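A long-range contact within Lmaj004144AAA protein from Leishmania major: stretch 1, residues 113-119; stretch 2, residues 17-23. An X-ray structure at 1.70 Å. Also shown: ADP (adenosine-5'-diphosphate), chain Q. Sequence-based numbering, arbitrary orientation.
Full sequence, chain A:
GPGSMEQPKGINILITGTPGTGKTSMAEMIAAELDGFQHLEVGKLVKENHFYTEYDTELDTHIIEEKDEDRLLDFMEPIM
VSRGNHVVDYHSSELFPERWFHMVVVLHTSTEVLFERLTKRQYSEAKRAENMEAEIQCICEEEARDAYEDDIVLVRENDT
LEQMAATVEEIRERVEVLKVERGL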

# COMPACT_ATOMS: atom_id res chain seq x y z
N VAL A 113 -19.51 0.71 -0.68
CA VAL A 113 -18.71 1.13 0.48
C VAL A 113 -17.65 2.12 0.04
O VAL A 113 -17.43 3.12 0.69
CB VAL A 113 -18.11 -0.11 1.20
CG1 VAL A 113 -17.17 0.29 2.33
CG2 VAL A 113 -19.23 -0.97 1.77
N LEU A 114 -17.00 1.83 -1.09
CA LEU A 114 -15.94 2.69 -1.59
C LEU A 114 -16.44 4.08 -1.95
O LEU A 114 -15.82 5.11 -1.63
CB LEU A 114 -15.26 2.04 -2.79
CG LEU A 114 -14.04 2.77 -3.32
CD1 LEU A 114 -12.97 2.83 -2.23
CD2 LEU A 114 -13.46 2.10 -4.57
N PHE A 115 -17.56 4.11 -2.65
CA PHE A 115 -18.16 5.39 -3.04
C PHE A 115 -18.40 6.28 -1.81
O PHE A 115 -18.14 7.49 -1.84
CB PHE A 115 -19.46 5.13 -3.79
CG PHE A 115 -20.05 6.36 -4.44
CD1 PHE A 115 -19.67 6.75 -5.72
CD2 PHE A 115 -20.99 7.12 -3.75
CE1 PHE A 115 -20.23 7.87 -6.31
CE2 PHE A 115 -21.56 8.25 -4.34
CZ PHE A 115 -21.16 8.63 -5.62
N GLU A 116 -18.91 5.69 -0.74
CA GLU A 116 -19.20 6.45 0.47
C GLU A 116 -17.92 6.97 1.12
O GLU A 116 -17.84 8.12 1.55
CB GLU A 116 -20.04 5.61 1.43
CG GLU A 116 -21.43 5.31 0.88
CD GLU A 116 -22.19 4.24 1.67
OE1 GLU A 116 -21.58 3.50 2.47
OE2 GLU A 116 -23.43 4.14 1.47
N ARG A 117 -16.90 6.12 1.19
CA ARG A 117 -15.62 6.54 1.75
C ARG A 117 -15.02 7.71 0.98
O ARG A 117 -14.49 8.64 1.56
CB ARG A 117 -14.63 5.38 1.73
CG ARG A 117 -14.96 4.29 2.69
CD ARG A 117 -13.94 3.19 2.60
NE ARG A 117 -14.29 2.04 3.45
CZ ARG A 117 -13.58 0.92 3.50
NH1 ARG A 117 -12.49 0.77 2.74
NH2 ARG A 117 -13.99 -0.10 4.24
N LEU A 118 -15.07 7.63 -0.34
CA LEU A 118 -14.51 8.67 -1.17
C LEU A 118 -15.28 9.99 -1.05
O LEU A 118 -14.70 11.06 -1.16
CB LEU A 118 -14.39 8.18 -2.62
CG LEU A 118 -13.39 7.04 -2.86
CD1 LEU A 118 -13.58 6.50 -4.29
CD2 LEU A 118 -11.96 7.50 -2.59
N THR A 119 -16.57 9.89 -0.78
CA THR A 119 -17.41 11.06 -0.59
C THR A 119 -17.10 11.72 0.74
O THR A 119 -16.88 12.92 0.81
CB THR A 119 -18.87 10.68 -0.57
OG1 THR A 119 -19.20 9.95 -1.75
CG2 THR A 119 -19.75 11.91 -0.46
PB ADP Q . -6.69 4.73 1.71
O1B ADP Q . -7.07 5.84 0.74
O2B ADP Q . -6.64 3.40 1.00
O3B ADP Q . -5.44 5.03 2.55
PA ADP Q . -8.04 5.04 4.27
O1A ADP Q . -7.25 4.14 5.20
O2A ADP Q . -7.70 6.53 4.32
O3A ADP Q . -7.93 4.54 2.76
O5' ADP Q . -9.61 4.84 4.52
C5' ADP Q . -10.48 5.96 4.36
C4' ADP Q . -11.56 5.78 5.40
O4' ADP Q . -12.23 4.54 5.18
C3' ADP Q . -11.05 5.70 6.83
O3' ADP Q . -10.80 6.97 7.41
C2' ADP Q . -12.18 4.97 7.50
O2' ADP Q . -13.29 5.84 7.70
C1' ADP Q . -12.62 3.99 6.44
N9 ADP Q . -12.05 2.63 6.50
C8 ADP Q . -10.84 2.16 6.07
N7 ADP Q . -10.74 0.83 6.24
C5 ADP Q . -11.95 0.42 6.77
C6 ADP Q . -12.49 -0.87 7.17
N6 ADP Q . -11.77 -1.99 7.03
N1 ADP Q . -13.75 -0.86 7.66
C2 ADP Q . -14.46 0.29 7.78
N3 ADP Q . -14.05 1.53 7.44
C4 ADP Q . -12.79 1.62 6.93
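Stretch 2 17-23: GTPGTGK

Stretch 1 is one continuous piece of helix, and stretch 2 is a loop that drapes its peptide groups over one side of it. The loop opens with a type II beta turn from Thr-18 to Thr-21, closed by Thr-21 N to Thr-18 O at 3.0 Å, and leaves Gly-22 as the N-cap of the helix that Lys-23 enters. The backbones come nearest at Leu-118 and Gly-20, whose CA atoms lie 5.9 Å apart. Such closeness demands glycine: an ideal CB on Gly-20 would point toward the helix and stand 2.8 Å from Leu-118 CD2 and 2.9 Å from Leu-114 CD1. Its phi/psi of 95/-7 asks for glycine independently.

On the helix, the contact is made by Leu-114, Arg-117 and Leu-118, spaced one turn apart or next to each other. Leu-114, with chi1 t and chi2 p, starts sideways but brings CD1 to 3.5 Å from Gly-20 C, while its CD2 reaches 4.4 Å from Thr-18 CG2. Leu-118, m then t, also starts sideways and sets CD2 3.6 Å from Pro-19 O. That carbonyl, packed against leucine methyls, finds no polar partner in the model, a cost of this close fit.

Arg-117 points toward the loop and extends fully beyond chi1. Its NH1 donates a nearly straight hydrogen bond to Gly-20 O (3.1 Å, 175°), with Thr-21 O also near the guanidinium plane. One face of the guanidinium lies against ADP, NH2 being 3.3 Å from C5 of the nucleotide. The loop meanwhile turns its amides to the phosphate: Gly-20 N binds O1B of ADP at 2.9 Å, and Lys-23 N binds O2B at 2.8 Å. The rule is economical: leucines pack the turn, and an arginine spans from its carbonyl to the ligand.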

# COMPACT_ATOMS: atom_id res chain seq x y z
N GLY A 17 -3.71 -0.92 -3.19
CA GLY A 17 -5.14 -0.87 -3.42
C GLY A 17 -5.56 0.51 -3.86
O GLY A 17 -4.89 1.51 -3.59
N THR A 18 -6.70 0.57 -4.52
CA THR A 18 -7.30 1.83 -4.93
C THR A 18 -7.44 2.81 -3.76
O THR A 18 -7.69 2.40 -2.60
CB THR A 18 -8.72 1.54 -5.46
OG1 THR A 18 -8.65 0.50 -6.43
CG2 THR A 18 -9.33 2.75 -6.09
N PRO A 19 -7.25 4.12 -4.04
CA PRO A 19 -7.60 5.10 -3.02
C PRO A 19 -9.00 4.82 -2.43
O PRO A 19 -9.96 4.56 -3.15
CB PRO A 19 -7.58 6.42 -3.81
CG PRO A 19 -6.52 6.19 -4.84
CD PRO A 19 -6.74 4.78 -5.27
N GLY A 20 -9.06 4.85 -1.10
CA GLY A 20 -10.27 4.66 -0.34
C GLY A 20 -10.48 3.22 0.14
O GLY A 20 -11.43 2.98 0.91
N THR A 21 -9.65 2.26 -0.28
CA THR A 21 -9.80 0.86 0.14
C THR A 21 -9.38 0.54 1.58
O THR A 21 -9.71 -0.54 2.10
CB THR A 21 -9.08 -0.12 -0.82
OG1 THR A 21 -7.70 0.28 -0.98
CG2 THR A 21 -9.79 -0.11 -2.17
N GLY A 22 -8.64 1.44 2.20
CA GLY A 22 -8.26 1.30 3.61
C GLY A 22 -6.80 1.10 3.91
O GLY A 22 -6.47 0.60 4.99
N LYS A 23 -5.93 1.48 2.98
CA LYS A 23 -4.47 1.21 3.12
C LYS A 23 -3.86 1.85 4.34
O LYS A 23 -3.19 1.20 5.14
CB LYS A 23 -3.71 1.65 1.87
CG LYS A 23 -4.15 1.04 0.57
CD LYS A 23 -3.37 1.62 -0.59
CE LYS A 23 -3.61 3.08 -0.82
NZ LYS A 23 -5.03 3.33 -1.23